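PDB 5C2I: Alr1585 protein from Nostoc sp., which is a heme-containing dye-decolorizing (DyP-type) peroxidase, which probably uses hydrogen peroxide to oxidise dyes and other substrates. Local coordinates for residues Y256-N262 against W447-G453; E197-F201 against Q261-R267. The protein carries 1 engineered substitution. All coordinates share one frame; numbering follows the deposited sequence.

Contact 1 of 2, residues Y256-N262 against W447-G453; sequences YRKLEQN and WINMKGG. With HEM (protoporphyrin IX containing Fe), chain E.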
loop_
_atom_site.group_PDB
_atom_site.type_symbol
_atom_site.label_atom_id
_atom_site.label_comp_id
_atom_site.label_asym_id
_atom_site.label_seq_id
_atom_site.Cartn_x
_atom_site.Cartn_y
_atom_site.Cartn_z
ATOM N N TYR A 256 33.662 1.947 10.933
ATOM C CA TYR A 256 32.727 2.527 9.948
ATOM C C TYR A 256 33.406 2.503 8.590
ATOM O O TYR A 256 34.511 3.029 8.461
ATOM C CB TYR A 256 32.364 3.974 10.341
ATOM C CG TYR A 256 31.231 4.578 9.549
ATOM C CD1 TYR A 256 31.332 4.801 8.145
ATOM C CD2 TYR A 256 30.070 4.922 10.155
ATOM C CE1 TYR A 256 30.275 5.318 7.432
ATOM C CE2 TYR A 256 29.018 5.490 9.450
ATOM C CZ TYR A 256 29.108 5.664 8.095
ATOM O OH TYR A 256 28.064 6.215 7.418
ATOM N N ARG A 257 32.757 1.876 7.599
ATOM C CA ARG A 257 33.274 1.774 6.236
ATOM C C ARG A 257 32.153 1.945 5.257
ATOM O O ARG A 257 31.117 1.259 5.378
ATOM C CB ARG A 257 33.961 0.432 6.011
ATOM C CG ARG A 257 35.268 0.278 6.821
ATOM C CD ARG A 257 35.766 -1.148 6.908
ATOM N NE ARG A 257 36.231 -1.742 5.657
ATOM C CZ ARG A 257 37.412 -1.507 5.078
ATOM N NH1 ARG A 257 38.277 -0.603 5.548
ATOM N NH2 ARG A 257 37.723 -2.167 3.980
ATOM N N LYS A 258 32.332 2.875 4.299
ATOM C CA LYS A 258 31.352 3.057 3.250
ATOM C C LYS A 258 31.698 2.122 2.081
ATOM O O LYS A 258 32.772 2.260 1.487
ATOM C CB LYS A 258 31.292 4.492 2.798
ATOM C CG LYS A 258 30.278 4.728 1.691
ATOM C CD LYS A 258 30.092 6.223 1.378
ATOM C CE LYS A 258 28.950 6.453 0.388
ATOM N NZ LYS A 258 28.649 7.883 0.117
ATOM N N LEU A 259 30.837 1.144 1.830
ATOM C CA LEU A 259 31.151 0.072 0.866
ATOM C C LEU A 259 30.170 0.154 -0.304
ATOM O O LEU A 259 29.014 -0.242 -0.194
ATOM C CB LEU A 259 31.086 -1.288 1.584
ATOM C CG LEU A 259 32.006 -1.489 2.778
ATOM C CD1 LEU A 259 31.879 -2.909 3.355
ATOM C CD2 LEU A 259 33.447 -1.194 2.405
ATOM N N GLU A 260 30.673 0.631 -1.428
ATOM C CA GLU A 260 29.888 0.766 -2.642
ATOM C C GLU A 260 29.699 -0.575 -3.328
ATOM O O GLU A 260 30.658 -1.347 -3.457
ATOM C CB GLU A 260 30.575 1.710 -3.607
ATOM C CG GLU A 260 29.787 1.993 -4.872
ATOM C CD GLU A 260 30.480 2.989 -5.745
ATOM O OE1 GLU A 260 31.498 2.587 -6.339
ATOM O OE2 GLU A 260 30.058 4.160 -5.793
ATOM N N GLN A 261 28.464 -0.840 -3.771
ATOM C CA GLN A 261 28.121 -2.118 -4.355
ATOM C C GLN A 261 27.672 -1.972 -5.790
ATOM O O GLN A 261 26.696 -1.301 -6.054
ATOM C CB GLN A 261 26.997 -2.792 -3.541
ATOM C CG GLN A 261 27.379 -3.165 -2.134
ATOM C CD GLN A 261 26.193 -3.666 -1.336
ATOM O OE1 GLN A 261 25.610 -2.941 -0.526
ATOM N NE2 GLN A 261 25.814 -4.921 -1.577
ATOM N N ASN A 262 28.394 -2.617 -6.703
ATOM C CA ASN A 262 28.043 -2.569 -8.120
ATOM C C ASN A 262 27.047 -3.708 -8.397
ATOM O O ASN A 262 27.423 -4.835 -8.736
ATOM C CB ASN A 262 29.266 -2.635 -8.998
ATOM C CG ASN A 262 28.933 -2.470 -10.468
ATOM O OD1 ASN A 262 27.792 -2.640 -10.881
ATOM N ND2 ASN A 262 29.933 -2.172 -11.268
ATOM N N TRP A 447 32.975 -6.823 -6.419
ATOM C CA TRP A 447 32.035 -5.808 -6.824
ATOM C C TRP A 447 31.682 -4.832 -5.681
ATOM O O TRP A 447 30.663 -4.132 -5.749
ATOM C CB TRP A 447 30.800 -6.471 -7.380
ATOM C CG TRP A 447 31.079 -7.214 -8.623
ATOM C CD1 TRP A 447 30.935 -8.578 -8.787
ATOM C CD2 TRP A 447 31.634 -6.720 -9.860
ATOM N NE1 TRP A 447 31.309 -8.925 -10.048
ATOM C CE2 TRP A 447 31.740 -7.816 -10.727
ATOM C CE3 TRP A 447 32.040 -5.451 -10.325
ATOM C CZ2 TRP A 447 32.261 -7.697 -12.025
ATOM C CZ3 TRP A 447 32.554 -5.335 -11.606
ATOM C CH2 TRP A 447 32.644 -6.441 -12.451
ATOM N N ILE A 448 32.532 -4.801 -4.658
ATOM C CA ILE A 448 32.429 -3.885 -3.513
ATOM C C ILE A 448 33.680 -3.014 -3.459
ATOM O O ILE A 448 34.801 -3.538 -3.607
ATOM C CB ILE A 448 32.230 -4.702 -2.227
ATOM C CG1 ILE A 448 30.862 -5.386 -2.304
ATOM C CG2 ILE A 448 32.358 -3.828 -0.996
ATOM C CD1 ILE A 448 30.600 -6.463 -1.247
ATOM N N ASN A 449 33.508 -1.697 -3.378
ATOM C CA ASN A 449 34.628 -0.755 -3.339
ATOM C C ASN A 449 34.591 0.028 -2.037
ATOM O O ASN A 449 33.548 0.614 -1.695
ATOM C CB ASN A 449 34.543 0.270 -4.472
ATOM C CG ASN A 449 34.275 -0.363 -5.814
ATOM O OD1 ASN A 449 34.986 -1.279 -6.230
ATOM N ND2 ASN A 449 33.224 0.121 -6.510
ATOM N N MET A 450 35.701 0.036 -1.329
ATOM C CA MET A 450 35.849 0.829 -0.107
ATOM C C MET A 450 35.972 2.301 -0.473
ATOM O O MET A 450 36.931 2.705 -1.156
ATOM C CB MET A 450 37.089 0.335 0.626
ATOM C CG MET A 450 37.640 1.231 1.707
ATOM S SD MET A 450 36.487 1.649 3.019
ATOM C CE MET A 450 37.638 2.538 4.084
ATOM N N LYS A 451 35.028 3.111 -0.008
ATOM C CA LYS A 451 34.983 4.537 -0.349
ATOM C C LYS A 451 35.398 5.458 0.801
ATOM O O LYS A 451 35.432 6.665 0.639
ATOM C CB LYS A 451 33.543 4.908 -0.773
ATOM C CG LYS A 451 32.992 4.153 -1.981
ATOM C CD LYS A 451 33.931 4.122 -3.167
ATOM C CE LYS A 451 34.093 5.486 -3.755
ATOM N NZ LYS A 451 34.825 5.350 -5.038
ATOM N N GLY A 452 35.686 4.898 1.954
ATOM C CA GLY A 452 36.161 5.663 3.087
ATOM C C GLY A 452 35.575 5.212 4.406
ATOM O O GLY A 452 34.609 4.448 4.458
ATOM N N GLY A 453 36.201 5.650 5.492
ATOM C CA GLY A 453 35.731 5.252 6.834
ATOM C C GLY A 453 36.701 5.671 7.915
ATOM O O GLY A 453 37.675 6.354 7.641
HETATM C CHA HEM E . 26.991 -12.134 6.934
HETATM C CHB HEM E . 26.498 -9.386 3.002
HETATM C CHC HEM E . 30.500 -6.955 4.225
HETATM C CHD HEM E . 31.089 -9.886 7.999
HETATM C C1A HEM E . 26.516 -11.611 5.742
HETATM C C2A HEM E . 25.379 -12.093 5.030
HETATM C C3A HEM E . 25.245 -11.321 3.930
HETATM C C4A HEM E . 26.275 -10.354 3.976
HETATM C CMA HEM E . 24.180 -11.399 2.869
HETATM C CAA HEM E . 24.460 -13.261 5.415
HETATM C CBA HEM E . 23.268 -12.959 6.328
HETATM C CGA HEM E . 23.780 -12.428 7.639
HETATM O O1A HEM E . 24.164 -13.196 8.569
HETATM O O2A HEM E . 23.827 -11.206 7.792
HETATM C C1B HEM E . 27.538 -8.458 3.040
HETATM C C2B HEM E . 27.718 -7.411 2.071
HETATM C C3B HEM E . 28.789 -6.715 2.424
HETATM C C4B HEM E . 29.322 -7.392 3.609
HETATM C CMB HEM E . 26.818 -7.158 0.914
HETATM C CAB HEM E . 29.407 -5.495 1.846
HETATM C CBB HEM E . 28.738 -4.594 1.106
HETATM C C1C HEM E . 31.060 -7.577 5.353
HETATM C C2C HEM E . 32.289 -7.293 5.912
HETATM C C3C HEM E . 32.461 -8.147 6.971
HETATM C C4C HEM E . 31.305 -8.931 7.054
HETATM C CMC HEM E . 33.256 -6.217 5.511
HETATM C CAC HEM E . 33.603 -8.302 7.870
HETATM C CBC HEM E . 34.871 -8.082 7.623
HETATM C C1D HEM E . 29.921 -10.646 8.037
HETATM C C2D HEM E . 29.683 -11.602 9.113
HETATM C C3D HEM E . 28.576 -12.262 8.802
HETATM C C4D HEM E . 28.118 -11.646 7.538
HETATM C CMD HEM E . 30.530 -11.850 10.350
HETATM C CAD HEM E . 27.911 -13.321 9.633
HETATM C CBD HEM E . 28.461 -14.729 9.381
HETATM C CGD HEM E . 27.772 -15.703 10.280
HETATM O O1D HEM E . 27.233 -16.663 9.735
HETATM O O2D HEM E . 27.740 -15.570 11.551
HETATM N NA HEM E . 27.102 -10.595 5.047
HETATM N NB HEM E . 28.540 -8.442 3.861
HETATM N NC HEM E . 30.498 -8.645 5.988
HETATM N ND HEM E . 29.005 -10.752 7.072
HETATM FE FE HEM E . 28.801 -9.653 5.501
HETATM O O HOH W 1 33.252 3.926 -7.550
HETATM O O HOH W 2 27.737 -7.946 6.693
#
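Residues 256-262 and 447-453 run antiparallel, their strand segments at 145° and 4.5 Å apart at closest approach, with Glu-260 and Asn-449 exchanging both backbone N-H...O bonds and Asn-262 N adding another to Trp-447 O. This is a strand pair in the antiparallel sheet of the C-terminal part of the DyP fold, which belongs to the dimeric alpha+beta barrel (ferredoxin-like) superfamily; strand 383-390 flanks strand 250-261 on its other edge. The pairing is interrupted by a beta bulge: Lys-258 gives its N-H to Gly-452 O but accepts from Lys-451 N, so two residues stand opposite one. Just beyond, Gly-453 CA comes within 3.0 Å of Tyr-256 O in a CA-H...O contact.

On the face carrying Glu-260, Asn-449 ND2 donates to Glu-260 OE1 (3.0 Å), meeting the anti lone pair of that oxygen. The acceptor lies nearly in the amide plane, while carboxylate and amide planes stand 80° apart. Gly-381 N donates to the other oxygen, OE2, and with a partner on each oxygen the carboxylate's rotation is restrained. Lys-451 NZ stays 4.5 Å from Glu-260 OE1, too far for a salt bridge, though its charge may still help to stabilise the anion.

The other face holds Met-450 against Arg-257. A bend at chi2 (57°) carries the sulfur over the centre of the guanidinium, 3.8 Å above its plane, and the two chains cross at about a right angle; Arg-257 NH2 is salt-bridged to Asp-134. Along this face Leu-259 CB packs on Ile-448 CG2, and both residues meet the heme: Leu-259 CD1 lies 3.9 Å from vinyl carbon CAB of the heme, and Ile-448 CD1 touches both carbons of that vinyl, CAB and CBB.

Contact 2 of 2, residues E197-F201 against Q261-R267; sequences EHFGF and QNVKAFR. With HEM (protoporphyrin IX containing Fe), chain E.
Gln-261 NE2 donates to Glu-197 OE1 at 2.8 Å, and the joined pair lies against the heme, with OE1 of Glu-197 only 3.3 Å from heme methyl CMB. The acceptor sits in the plane of the Gln-261 amide and is approached nearly along its own C-O axis. The same amide nitrogen is also poised 3.3 Å above the Phe-199 ring, over its centre, with amide and ring planes almost perpendicular (86°). Against the opposite face of Phe-199 lies Phe-266 in a face-to-face stack, centroids 3.9 Å apart and planes at 9°, so the Phe-199 ring is sandwiched between an amide edge-on and a flat aromatic. Val-263 CA borders the ring's rim, and Phe-201 CE1 reaches Phe-266 CE1 nearby.

Glu-197 is also held by the backbone of its own segment. Folded back by chi1 of 52° and a second bend at chi2, the carboxylate receives Phe-199 N on OE1 (2.7 Å), from above its plane, and Phe-201 N on OE2. OE1 is thus gripped by two donors, a backbone and a side-chain N-H. Gln-261 OE1 in turn accepts from a water that also takes the N-H of His-198.

Farther out, Arg-267 NH2 bonds to Phe-199 O at 3.1 Å, in the guanidinium plane yet from above the carbonyl plane; Val-263 CG1 lies over one guanidinium face, toward its rim, and NH1 is salt-bridged to Glu-377. Asn-262 OD1 accepts from Ala-265 N, an N-cap at the start of helix 263-277, whose first turn presents Val-263, Phe-266 and Arg-267. A type I beta turn, Glu-197 to Gly-200, thus docks on a strand end and a capped helix; Glu-197, Gln-261 and Phe-201, just past the turn, line the heme pocket, with Phe-199 and Phe-266 behind.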
loop_
_atom_site.group_PDB
_atom_site.type_symbol
_atom_site.label_atom_id
_atom_site.label_comp_id
_atom_site.label_asym_id
_atom_site.label_seq_id
_atom_site.Cartn_x
_atom_site.Cartn_y
_atom_site.Cartn_z
ATOM N N GLU A 197 20.430 -6.442 1.806
ATOM C CA GLU A 197 21.461 -5.529 1.301
ATOM C C GLU A 197 21.242 -5.460 -0.225
ATOM O O GLU A 197 20.439 -6.203 -0.788
ATOM C CB GLU A 197 22.842 -6.011 1.716
ATOM C CG GLU A 197 23.160 -7.452 1.374
ATOM C CD GLU A 197 23.315 -7.665 -0.132
ATOM O OE1 GLU A 197 23.960 -6.838 -0.796
ATOM O OE2 GLU A 197 22.766 -8.641 -0.667
ATOM N N HIS A 198 21.914 -4.534 -0.897
ATOM C CA HIS A 198 21.623 -4.210 -2.295
ATOM C C HIS A 198 21.721 -5.352 -3.299
ATOM O O HIS A 198 21.084 -5.287 -4.316
ATOM C CB HIS A 198 22.534 -3.059 -2.747
ATOM C CG HIS A 198 21.973 -1.710 -2.435
ATOM N ND1 HIS A 198 22.463 -0.900 -1.438
ATOM C CD2 HIS A 198 20.961 -1.024 -3.012
ATOM C CE1 HIS A 198 21.746 0.213 -1.375
ATOM N NE2 HIS A 198 20.850 0.172 -2.345
ATOM N N PHE A 199 22.555 -6.360 -3.040
ATOM C CA PHE A 199 22.612 -7.515 -3.937
ATOM C C PHE A 199 21.409 -8.429 -3.781
ATOM O O PHE A 199 21.240 -9.360 -4.572
ATOM C CB PHE A 199 23.926 -8.315 -3.762
ATOM C CG PHE A 199 25.181 -7.552 -4.068
ATOM C CD1 PHE A 199 25.254 -6.629 -5.097
ATOM C CD2 PHE A 199 26.335 -7.793 -3.329
ATOM C CE1 PHE A 199 26.447 -5.976 -5.405
ATOM C CE2 PHE A 199 27.537 -7.148 -3.611
ATOM C CZ PHE A 199 27.597 -6.228 -4.671
ATOM N N GLY A 200 20.527 -8.128 -2.832
ATOM C CA GLY A 200 19.235 -8.810 -2.714
ATOM C C GLY A 200 19.196 -9.892 -1.651
ATOM O O GLY A 200 18.188 -10.557 -1.509
ATOM N N PHE A 201 20.260 -10.046 -0.877
ATOM C CA PHE A 201 20.304 -11.059 0.155
ATOM C C PHE A 201 19.865 -10.521 1.514
ATOM O O PHE A 201 20.265 -9.441 1.941
ATOM C CB PHE A 201 21.721 -11.638 0.289
ATOM C CG PHE A 201 22.189 -12.375 -0.947
ATOM C CD1 PHE A 201 22.605 -11.662 -2.065
ATOM C CD2 PHE A 201 22.170 -13.748 -1.001
ATOM C CE1 PHE A 201 23.047 -12.321 -3.202
ATOM C CE2 PHE A 201 22.574 -14.429 -2.159
ATOM C CZ PHE A 201 23.000 -13.723 -3.266
ATOM N N GLN A 261 28.464 -0.840 -3.771
ATOM C CA GLN A 261 28.121 -2.118 -4.355
ATOM C C GLN A 261 27.672 -1.972 -5.790
ATOM O O GLN A 261 26.696 -1.301 -6.054
ATOM C CB GLN A 261 26.997 -2.792 -3.541
ATOM C CG GLN A 261 27.379 -3.165 -2.134
ATOM C CD GLN A 261 26.193 -3.666 -1.336
ATOM O OE1 GLN A 261 25.610 -2.941 -0.526
ATOM N NE2 GLN A 261 25.814 -4.921 -1.577
ATOM N N ASN A 262 28.394 -2.617 -6.703
ATOM C CA ASN A 262 28.043 -2.569 -8.120
ATOM C C ASN A 262 27.047 -3.708 -8.397
ATOM O O ASN A 262 27.423 -4.835 -8.736
ATOM C CB ASN A 262 29.266 -2.635 -8.998
ATOM C CG ASN A 262 28.933 -2.470 -10.468
ATOM O OD1 ASN A 262 27.792 -2.640 -10.881
ATOM N ND2 ASN A 262 29.933 -2.172 -11.268
ATOM N N VAL A 263 25.773 -3.395 -8.216
ATOM C CA VAL A 263 24.708 -4.388 -8.288
ATOM C C VAL A 263 24.574 -4.937 -9.693
ATOM O O VAL A 263 24.432 -6.147 -9.892
ATOM C CB VAL A 263 23.369 -3.773 -7.829
ATOM C CG1 VAL A 263 22.233 -4.781 -7.955
ATOM C CG2 VAL A 263 23.470 -3.291 -6.391
ATOM N N LYS A 264 24.641 -4.059 -10.680
ATOM C CA LYS A 264 24.490 -4.480 -12.077
ATOM C C LYS A 264 25.559 -5.519 -12.452
ATOM O O LYS A 264 25.244 -6.588 -13.020
ATOM C CB LYS A 264 24.577 -3.272 -13.011
ATOM C CG LYS A 264 24.337 -3.592 -14.483
ATOM C CD LYS A 264 24.510 -2.325 -15.319
ATOM C CE LYS A 264 24.715 -2.642 -16.780
ATOM N NZ LYS A 264 23.445 -3.165 -17.327
ATOM N N ALA A 265 26.805 -5.216 -12.129
ATOM C CA ALA A 265 27.919 -6.094 -12.482
ATOM C C ALA A 265 27.919 -7.379 -11.655
ATOM O O ALA A 265 28.207 -8.462 -12.186
ATOM C CB ALA A 265 29.243 -5.359 -12.327
ATOM N N PHE A 266 27.556 -7.269 -10.387
ATOM C CA PHE A 266 27.426 -8.440 -9.514
ATOM C C PHE A 266 26.417 -9.426 -10.102
ATOM O O PHE A 266 26.716 -10.625 -10.224
ATOM C CB PHE A 266 27.064 -8.031 -8.092
ATOM C CG PHE A 266 26.880 -9.193 -7.132
ATOM C CD1 PHE A 266 25.698 -9.893 -7.091
ATOM C CD2 PHE A 266 27.918 -9.585 -6.294
ATOM C CE1 PHE A 266 25.535 -10.954 -6.207
ATOM C CE2 PHE A 266 27.778 -10.660 -5.451
ATOM C CZ PHE A 266 26.584 -11.341 -5.385
ATOM N N ARG A 267 25.231 -8.938 -10.452
ATOM C CA ARG A 267 24.186 -9.797 -11.005
ATOM C C ARG A 267 24.668 -10.480 -12.308
ATOM O O ARG A 267 24.376 -11.677 -12.535
ATOM C CB ARG A 267 22.903 -9.016 -11.290
ATOM C CG ARG A 267 22.210 -8.482 -10.054
ATOM C CD ARG A 267 21.191 -9.438 -9.457
ATOM N NE ARG A 267 20.787 -8.963 -8.108
ATOM C CZ ARG A 267 19.942 -7.953 -7.866
ATOM N NH1 ARG A 267 19.376 -7.255 -8.862
ATOM N NH2 ARG A 267 19.664 -7.608 -6.590
HETATM C CHA HEM E . 26.991 -12.134 6.934
HETATM C CHB HEM E . 26.498 -9.386 3.002
HETATM C CHC HEM E . 30.500 -6.955 4.225
HETATM C CHD HEM E . 31.089 -9.886 7.999
HETATM C C1A HEM E . 26.516 -11.611 5.742
HETATM C C2A HEM E . 25.379 -12.093 5.030
HETATM C C3A HEM E . 25.245 -11.321 3.930
HETATM C C4A HEM E . 26.275 -10.354 3.976
HETATM C CMA HEM E . 24.180 -11.399 2.869
HETATM C CAA HEM E . 24.460 -13.261 5.415
HETATM C CBA HEM E . 23.268 -12.959 6.328
HETATM C CGA HEM E . 23.780 -12.428 7.639
HETATM O O1A HEM E . 24.164 -13.196 8.569
HETATM O O2A HEM E . 23.827 -11.206 7.792
HETATM C C1B HEM E . 27.538 -8.458 3.040
HETATM C C2B HEM E . 27.718 -7.411 2.071
HETATM C C3B HEM E . 28.789 -6.715 2.424
HETATM C C4B HEM E . 29.322 -7.392 3.609
HETATM C CMB HEM E . 26.818 -7.158 0.914
HETATM C CAB HEM E . 29.407 -5.495 1.846
HETATM C CBB HEM E . 28.738 -4.594 1.106
HETATM C C1C HEM E . 31.060 -7.577 5.353
HETATM C C2C HEM E . 32.289 -7.293 5.912
HETATM C C3C HEM E . 32.461 -8.147 6.971
HETATM C C4C HEM E . 31.305 -8.931 7.054
HETATM C CMC HEM E . 33.256 -6.217 5.511
HETATM C CAC HEM E . 33.603 -8.302 7.870
HETATM C CBC HEM E . 34.871 -8.082 7.623
HETATM C C1D HEM E . 29.921 -10.646 8.037
HETATM C C2D HEM E . 29.683 -11.602 9.113
HETATM C C3D HEM E . 28.576 -12.262 8.802
HETATM C C4D HEM E . 28.118 -11.646 7.538
HETATM C CMD HEM E . 30.530 -11.850 10.350
HETATM C CAD HEM E . 27.911 -13.321 9.633
HETATM C CBD HEM E . 28.461 -14.729 9.381
HETATM C CGD HEM E . 27.772 -15.703 10.280
HETATM O O1D HEM E . 27.233 -16.663 9.735
HETATM O O2D HEM E . 27.740 -15.570 11.551
HETATM N NA HEM E . 27.102 -10.595 5.047
HETATM N NB HEM E . 28.540 -8.442 3.861
HETATM N NC HEM E . 30.498 -8.645 5.988
HETATM N ND HEM E . 29.005 -10.752 7.072
HETATM FE FE HEM E . 28.801 -9.653 5.501
HETATM O O HOH W 3 23.281 -2.662 0.838
HETATM O O HOH W 2 27.737 -7.946 6.693
#

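Contacts 1 and 2 are both buried, with centres about 13 Å apart, and share Gln-261 and Asn-262, where strand 250-261 gives way to helix 263-277. Contact 1 is sheet pairing, carried mainly by backbone bonds; contact 2 joins a turn to a helix start through side chains, with aromatic stacking and a carboxylate doing most of the work. They also meet directly: Trp-447 CZ3 packs 3.4 Å from Ala-265 CB, and Ile-448 CD1 lies 3.9 Å from Phe-199 CE2. Both border the heme, contact 1 mainly with Leu-259 and Ile-448 at a vinyl, contact 2 with Glu-197 and Phe-201 at two methyls, while the shared Gln-261 touches both vinyl and methyl.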